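Local atomic coordinates of transcriptional regulator, IclR family (Ruegeria sp. TM1040, PDB entry 3R4K), a protein that probably binds DNA through an N-terminal helix-turn-helix domain and regulates transcription, its C-terminal domain probably responding to a small-molecule effector. Residues T13-G18 and Y60-Q65; R88-S91 and T97-L100; P202-G205 and A209-G212. One frame throughout, in Å; residues are numbered along the deposited sequence.

In the fold
From the N terminus, the three contacts follow one another in series, with no nesting or crossing. Interaction 1 closes the longest loop, 41 residues carrying most of the helix-turn-helix region, and ties the loop after helix 4-12 to strand 59-62 of the small sheet. Interaction 2 bridges five residues, the end of helix 79-94 and a short link, and lays that helix on strand 97-104 of the larger sheet. Interaction 3 closes the hairpin of strands 196-204 and 210-219. Since strands 97-104 and 210-219 are neighbours, interactions 2 and 3 share one sheet and meet where Leu100 packs on Ile203. Interaction 1 stands apart, its centre about 33 Å from that of interaction 2.

Interaction 1 of 3, residues T13-G18 and Y60-Q65; sequences TYFNHG and YRLGPQ
Phe15 turns its CG anti to its own carbonyl carbon (chi1 -73°), which carries the ring across to Tyr60, Arg61 and Leu62 at the end of strand 59-62. Leu62 makes the same choice at its first torsion (chi1 -74°), and the extended second torsion then brings CD1 round to the base of the phenylalanine, 4.1 Å from Phe15 CB. The ring is met at its edge by a backbone oxygen: Tyr60 O lies near the ring plane, 3.3 Å from Phe15 CE1. Beside it, Phe15 CE1 also rests 3.9 Å from Arg61 CA, and Phe15 CZ comes to 4.2 Å from Tyr60 CB, while the body of Leu62 stands obliquely to the ring. A phenylalanine suits this place because its ring, long and flat, carries a C-H edge up to a strand carbonyl while its CB still packs on Leu62. The tyrosine ring of Tyr60 leads away, into the helices, and Arg61 sends its guanidinium group to a salt bridge with Glu52, so these two offer Phe15 mainly their backbone. Farther along the loop, Gly18 N makes a weak bond to Asn16 OD1, 3.0 Å long, in the manner of an Asx turn. Ile22 of strand 21-23 also packs on Phe15, placing the ring inside the small domain, and the second subunit reaches the same region: its Arg68 bonds to Phe15 O and its Arg73 to Leu62 O. No hydrogen bond joins the two segments themselves. The attachment therefore rests on apolar burial, probably helped by the attraction between the carbonyl oxygen of Tyr60 and the slightly positive rim of the phenylalanine ring, a contact that asks no backbone hydrogen bond of strand 59-62, whose Tyr60 and Arg61 pair with Ile22 and Glu52.

Interaction 2 of 3, residues R88-S91 and T97-L100; sequences RELS and TTHL
Leu90 and Thr98 form the tight apolar half of this contact, the methyl of the threonine pressed against the leucine's branch point: Thr98 CG2 is 3.6 Å from Leu90 CG and 3.8 Å from both Leu90 CB and CD2. The other branch of the threonine is polar and meets Ser91, with Thr98 OG1 2.8 Å from Ser91 OG. With chi1 of 58°, Thr98 sets its hydroxyl between its backbone N and carbonyl carbon, so that hydroxyl and methyl both meet the helix, the one at Ser91, the other at Leu90. Both hydroxyls are buried but have backbone partners close by, Leu87 O for Thr98 OG1 and Glu96 O for Ser91 OG, which suits small hydroxyl residues to this interface. A valine here would probably cost Leu87 O its stronger hydroxyl partner and set an apolar methyl against the hydroxyl of Ser91. The opposite character is found on the exposed side of the helix, where Arg88 and Glu89 point away from the strand and Glu89 forms a salt bridge with Arg85. Leu90 also packs on Val216 and on helix 225-245, so the arrangement is that of an amphipathic helix laid on an antiparallel sheet, as expected of the profilin-like, GAF-related C-terminal domain of IclR regulators.

Interaction 3 of 3, residues P202-G205 and A209-G212; sequences PIFG and AVLG
Ile203 O receives the shortest bond of the hairpin, from Leu211 N at 2.8 Å and nearly straight (168°). The same residue gives its own N-H to Gly212 O, 2.9 Å from Ile203 N. Leu211 and Gly212 thus both face Ile203, a classic beta bulge, and the register shifts by one before Phe204 pairs with Val210 in a non-hydrogen-bonded pair. Nearer the turn, Gly205 N bonds to Ala209 O at 3.0 Å. Phe204 and Val210 share a face of the sheet: with CG anti to the carbonyl carbon, Phe204 carries its ring obliquely across Val210, its edge turned to Ala209 C and its CE1 lying 3.9 Å from Val210 CB. Val210 CG2 reaches Pro202 CB at the same 3.9 Å. Tyr145 and Phe254 add edge-to-face contacts to the Phe204 ring, and on the other face Ile203 packs on helix 225-245. Leu211, one of the two bulge residues, lays its CG 3.6 Å from Gly205 N; glycine suits position 205, where a CB would probably be crowded by Leu211 CD2. Three backbone bonds thus set the pairing, while aromatic and aliphatic groups pack on both faces, though Val210 and Leu211 remain partly exposed, implying a hairpin end whose irregular register is held by hydrogen bonds and backed by apolar packing.

Interaction 1 of 3, residues T13-G18 and Y60-Q65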
loop_
_atom_site.group_PDB
_atom_site.type_symbol
_atom_site.label_atom_id
_atom_site.label_comp_id
_atom_site.label_asym_id
_atom_site.label_seq_id
_atom_site.Cartn_x
_atom_site.Cartn_y
_atom_site.Cartn_z
ATOM N N THR A 13 -1.110 -17.785 3.006
ATOM C CA THR A 13 0.117 -17.599 3.788
ATOM C C THR A 13 1.346 -18.232 3.100
ATOM O O THR A 13 2.473 -17.826 3.391
ATOM C CB THR A 13 -0.031 -18.144 5.244
ATOM O OG1 THR A 13 0.005 -19.577 5.265
ATOM C CG2 THR A 13 -1.272 -17.623 5.965
ATOM N N TYR A 14 1.130 -19.203 2.196
ATOM C CA TYR A 14 2.202 -19.907 1.501
ATOM C C TYR A 14 2.847 -19.041 0.410
ATOM O O TYR A 14 3.976 -19.325 0.008
ATOM C CB TYR A 14 1.694 -21.245 0.947
ATOM C CG TYR A 14 1.259 -22.171 2.060
ATOM C CD1 TYR A 14 2.172 -22.634 3.005
ATOM C CD2 TYR A 14 -0.074 -22.532 2.210
ATOM C CE1 TYR A 14 1.772 -23.450 4.059
ATOM C CE2 TYR A 14 -0.483 -23.364 3.253
ATOM C CZ TYR A 14 0.445 -23.817 4.179
ATOM O OH TYR A 14 0.075 -24.637 5.219
ATOM N N PHE A 15 2.148 -17.986 -0.045
ATOM C CA PHE A 15 2.669 -17.019 -0.998
ATOM C C PHE A 15 3.607 -16.082 -0.274
ATOM O O PHE A 15 3.284 -15.622 0.823
ATOM C CB PHE A 15 1.527 -16.222 -1.637
ATOM C CG PHE A 15 0.713 -16.997 -2.628
ATOM C CD1 PHE A 15 1.140 -17.140 -3.944
ATOM C CD2 PHE A 15 -0.495 -17.577 -2.255
ATOM C CE1 PHE A 15 0.386 -17.865 -4.862
ATOM C CE2 PHE A 15 -1.256 -18.297 -3.181
ATOM C CZ PHE A 15 -0.807 -18.444 -4.473
ATOM N N ASN A 16 4.774 -15.807 -0.867
ATOM C CA ASN A 16 5.780 -14.879 -0.331
ATOM C C ASN A 16 6.589 -14.346 -1.523
ATOM O O ASN A 16 6.419 -14.849 -2.627
ATOM C CB ASN A 16 6.664 -15.542 0.764
ATOM C CG ASN A 16 7.383 -16.801 0.351
ATOM O OD1 ASN A 16 8.329 -16.772 -0.423
ATOM N ND2 ASN A 16 6.989 -17.932 0.903
ATOM N N HIS A 17 7.407 -13.312 -1.334
ATOM C CA HIS A 17 8.180 -12.719 -2.428
ATOM C C HIS A 17 9.078 -13.742 -3.144
ATOM O O HIS A 17 9.426 -13.493 -4.298
ATOM C CB HIS A 17 9.009 -11.516 -1.946
ATOM C CG HIS A 17 8.187 -10.295 -1.655
ATOM N ND1 HIS A 17 7.846 -9.404 -2.653
ATOM C CD2 HIS A 17 7.653 -9.870 -0.489
ATOM C CE1 HIS A 17 7.137 -8.454 -2.066
ATOM N NE2 HIS A 17 6.999 -8.687 -0.760
ATOM N N GLY A 18 9.401 -14.872 -2.482
ATOM C CA GLY A 18 10.184 -15.965 -3.059
ATOM C C GLY A 18 9.334 -17.045 -3.705
ATOM O O GLY A 18 9.869 -17.942 -4.364
ATOM N N TYR A 60 -1.468 -20.750 -9.441
ATOM C CA TYR A 60 -2.185 -19.607 -8.901
ATOM C C TYR A 60 -1.230 -18.537 -8.455
ATOM O O TYR A 60 -0.116 -18.829 -8.010
ATOM C CB TYR A 60 -3.055 -20.001 -7.702
ATOM C CG TYR A 60 -4.076 -21.091 -7.947
ATOM C CD1 TYR A 60 -5.348 -20.788 -8.429
ATOM C CD2 TYR A 60 -3.813 -22.412 -7.588
ATOM C CE1 TYR A 60 -6.311 -21.779 -8.602
ATOM C CE2 TYR A 60 -4.772 -23.409 -7.746
ATOM C CZ TYR A 60 -6.022 -23.086 -8.245
ATOM O OH TYR A 60 -6.974 -24.061 -8.391
ATOM N N ARG A 61 -1.682 -17.298 -8.549
ATOM C CA ARG A 61 -0.984 -16.128 -8.041
ATOM C C ARG A 61 -2.028 -15.262 -7.353
ATOM O O ARG A 61 -3.235 -15.489 -7.530
ATOM C CB ARG A 61 -0.214 -15.379 -9.130
ATOM C CG ARG A 61 -1.082 -14.714 -10.172
ATOM C CD ARG A 61 -0.218 -14.016 -11.174
ATOM N NE ARG A 61 -1.008 -13.123 -12.016
ATOM C CZ ARG A 61 -0.536 -12.499 -13.089
ATOM N NH1 ARG A 61 0.722 -12.688 -13.476
ATOM N NH2 ARG A 61 -1.322 -11.695 -13.796
ATOM N N LEU A 62 -1.580 -14.292 -6.558
ATOM C CA LEU A 62 -2.496 -13.410 -5.852
ATOM C C LEU A 62 -3.280 -12.518 -6.831
ATOM O O LEU A 62 -2.796 -12.198 -7.916
ATOM C CB LEU A 62 -1.775 -12.597 -4.776
ATOM C CG LEU A 62 -1.395 -13.442 -3.547
ATOM C CD1 LEU A 62 -0.385 -12.781 -2.766
ATOM C CD2 LEU A 62 -2.598 -13.706 -2.634
ATOM N N GLY A 63 -4.533 -12.260 -6.473
ATOM C CA GLY A 63 -5.504 -11.501 -7.255
ATOM C C GLY A 63 -5.514 -9.993 -7.036
ATOM O O GLY A 63 -4.917 -9.474 -6.088
ATOM N N PRO A 64 -6.243 -9.249 -7.889
ATOM C CA PRO A 64 -6.198 -7.768 -7.795
ATOM C C PRO A 64 -7.072 -7.108 -6.744
ATOM O O PRO A 64 -6.856 -5.936 -6.448
ATOM C CB PRO A 64 -6.677 -7.327 -9.175
ATOM C CG PRO A 64 -7.582 -8.442 -9.633
ATOM C CD PRO A 64 -6.995 -9.705 -9.082
ATOM N N GLN A 65 -8.079 -7.809 -6.210
ATOM C CA GLN A 65 -9.019 -7.199 -5.244
ATOM C C GLN A 65 -8.441 -6.856 -3.840
ATOM O O GLN A 65 -9.093 -6.122 -3.101
ATOM C CB GLN A 65 -10.308 -8.013 -5.125
ATOM C CG GLN A 65 -11.129 -7.841 -6.414
ATOM C CD GLN A 65 -12.602 -8.014 -6.262
ATOM O OE1 GLN A 65 -13.198 -8.848 -6.951
ATOM N NE2 GLN A 65 -13.239 -7.176 -5.434
#

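Interaction 2 of 3, residues R88-S91 and T97-L100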
loop_
_atom_site.group_PDB
_atom_site.type_symbol
_atom_site.label_atom_id
_atom_site.label_comp_id
_atom_site.label_asym_id
_atom_site.label_seq_id
_atom_site.Cartn_x
_atom_site.Cartn_y
_atom_site.Cartn_z
ATOM N N ARG A 88 5.207 3.046 23.132
ATOM C CA ARG A 88 4.698 3.102 24.509
ATOM C C ARG A 88 5.137 1.874 25.307
ATOM O O ARG A 88 5.690 2.013 26.406
ATOM C CB ARG A 88 3.154 3.146 24.478
ATOM C CG ARG A 88 2.469 3.974 25.556
ATOM C CD ARG A 88 0.970 3.698 25.589
ATOM N NE ARG A 88 0.273 4.058 24.343
ATOM C CZ ARG A 88 -0.471 3.216 23.626
ATOM N NH1 ARG A 88 -0.612 1.951 24.007
ATOM N NH2 ARG A 88 -1.078 3.635 22.521
ATOM N N GLU A 89 4.888 0.669 24.744
ATOM C CA GLU A 89 5.201 -0.614 25.374
ATOM C C GLU A 89 6.698 -0.829 25.508
ATOM O O GLU A 89 7.140 -1.222 26.581
ATOM C CB GLU A 89 4.551 -1.774 24.616
ATOM C CG GLU A 89 3.056 -1.877 24.873
ATOM C CD GLU A 89 2.293 -2.932 24.102
ATOM O OE1 GLU A 89 2.854 -3.532 23.154
ATOM O OE2 GLU A 89 1.114 -3.149 24.456
ATOM N N LEU A 90 7.484 -0.519 24.461
ATOM C CA LEU A 90 8.943 -0.662 24.501
ATOM C C LEU A 90 9.576 0.291 25.529
ATOM O O LEU A 90 10.499 -0.114 26.245
ATOM C CB LEU A 90 9.556 -0.450 23.104
ATOM C CG LEU A 90 11.027 -0.833 22.934
ATOM C CD1 LEU A 90 11.308 -2.262 23.389
ATOM C CD2 LEU A 90 11.473 -0.619 21.513
ATOM N N SER A 91 9.050 1.534 25.630
ATOM C CA SER A 91 9.541 2.514 26.610
ATOM C C SER A 91 9.269 2.043 28.019
ATOM O O SER A 91 10.085 2.276 28.893
ATOM C CB SER A 91 8.908 3.884 26.395
ATOM O OG SER A 91 9.580 4.575 25.359
ATOM N N THR A 97 13.797 6.031 26.409
ATOM C CA THR A 97 13.140 6.716 25.298
ATOM C C THR A 97 13.225 5.853 24.057
ATOM O O THR A 97 14.301 5.354 23.728
ATOM C CB THR A 97 13.803 8.089 25.074
ATOM O OG1 THR A 97 13.671 8.842 26.285
ATOM C CG2 THR A 97 13.203 8.865 23.868
ATOM N N THR A 98 12.099 5.692 23.365
ATOM C CA THR A 98 12.039 4.924 22.125
ATOM C C THR A 98 11.630 5.856 20.985
ATOM O O THR A 98 10.917 6.824 21.224
ATOM C CB THR A 98 11.100 3.725 22.275
ATOM O OG1 THR A 98 9.809 4.205 22.642
ATOM C CG2 THR A 98 11.586 2.725 23.318
ATOM N N HIS A 99 12.100 5.593 19.766
ATOM C CA HIS A 99 11.720 6.422 18.632
ATOM C C HIS A 99 11.751 5.668 17.311
ATOM O O HIS A 99 12.550 4.749 17.115
ATOM C CB HIS A 99 12.545 7.722 18.532
ATOM C CG HIS A 99 14.016 7.549 18.362
ATOM N ND1 HIS A 99 14.635 7.801 17.143
ATOM C CD2 HIS A 99 14.961 7.240 19.283
ATOM C CE1 HIS A 99 15.926 7.588 17.349
ATOM N NE2 HIS A 99 16.171 7.253 18.627
ATOM N N LEU A 100 10.838 6.056 16.417
ATOM C CA LEU A 100 10.725 5.527 15.071
ATOM C C LEU A 100 11.187 6.597 14.100
ATOM O O LEU A 100 10.715 7.736 14.139
ATOM C CB LEU A 100 9.282 5.061 14.751
ATOM C CG LEU A 100 9.006 4.565 13.312
ATOM C CD1 LEU A 100 9.779 3.268 12.980
ATOM C CD2 LEU A 100 7.492 4.440 13.054
#

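Interaction 3 of 3, residues P202-G205 and A209-G212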
loop_
_atom_site.group_PDB
_atom_site.type_symbol
_atom_site.label_atom_id
_atom_site.label_comp_id
_atom_site.label_asym_id
_atom_site.label_seq_id
_atom_site.Cartn_x
_atom_site.Cartn_y
_atom_site.Cartn_z
ATOM N N PRO A 202 16.148 -2.471 12.011
ATOM C CA PRO A 202 15.471 -1.925 10.827
ATOM C C PRO A 202 13.992 -2.338 10.768
ATOM O O PRO A 202 13.602 -3.367 11.320
ATOM C CB PRO A 202 16.261 -2.534 9.675
ATOM C CG PRO A 202 16.726 -3.862 10.217
ATOM C CD PRO A 202 16.973 -3.655 11.673
ATOM N N ILE A 203 13.168 -1.501 10.120
ATOM C CA ILE A 203 11.748 -1.740 9.888
ATOM C C ILE A 203 11.621 -1.919 8.394
ATOM O O ILE A 203 12.161 -1.113 7.617
ATOM C CB ILE A 203 10.836 -0.615 10.469
ATOM C CG1 ILE A 203 11.038 -0.444 11.995
ATOM C CG2 ILE A 203 9.345 -0.840 10.131
ATOM C CD1 ILE A 203 10.723 -1.716 12.921
ATOM N N PHE A 204 10.993 -3.021 7.993
ATOM C CA PHE A 204 10.840 -3.356 6.593
ATOM C C PHE A 204 9.399 -3.225 6.187
ATOM O O PHE A 204 8.509 -3.625 6.945
ATOM C CB PHE A 204 11.365 -4.785 6.325
ATOM C CG PHE A 204 12.840 -4.983 6.594
ATOM C CD1 PHE A 204 13.801 -4.488 5.713
ATOM C CD2 PHE A 204 13.270 -5.703 7.699
ATOM C CE1 PHE A 204 15.169 -4.673 5.962
ATOM C CE2 PHE A 204 14.639 -5.897 7.941
ATOM C CZ PHE A 204 15.578 -5.387 7.068
ATOM N N GLY A 205 9.176 -2.705 4.978
ATOM C CA GLY A 205 7.836 -2.552 4.412
ATOM C C GLY A 205 7.313 -3.792 3.706
ATOM O O GLY A 205 8.023 -4.804 3.611
ATOM N N ALA A 209 11.681 -3.842 1.399
ATOM C CA ALA A 209 12.693 -2.779 1.438
ATOM C C ALA A 209 12.689 -2.133 2.808
ATOM O O ALA A 209 11.631 -2.057 3.458
ATOM C CB ALA A 209 12.418 -1.738 0.365
ATOM N N VAL A 210 13.869 -1.674 3.254
ATOM C CA VAL A 210 14.029 -0.998 4.538
ATOM C C VAL A 210 13.273 0.367 4.464
ATOM O O VAL A 210 13.461 1.104 3.490
ATOM C CB VAL A 210 15.541 -0.891 4.942
ATOM C CG1 VAL A 210 16.339 0.021 4.018
ATOM C CG2 VAL A 210 15.716 -0.487 6.406
ATOM N N LEU A 211 12.355 0.629 5.439
ATOM C CA LEU A 211 11.538 1.858 5.565
ATOM C C LEU A 211 12.150 2.891 6.497
ATOM O O LEU A 211 11.930 4.103 6.353
ATOM C CB LEU A 211 10.146 1.546 6.175
ATOM C CG LEU A 211 9.089 0.879 5.375
ATOM C CD1 LEU A 211 7.805 0.985 6.105
ATOM C CD2 LEU A 211 8.927 1.521 4.011
ATOM N N GLY A 212 12.761 2.369 7.542
ATOM C CA GLY A 212 13.321 3.146 8.624
ATOM C C GLY A 212 13.828 2.247 9.724
ATOM O O GLY A 212 14.252 1.109 9.465
#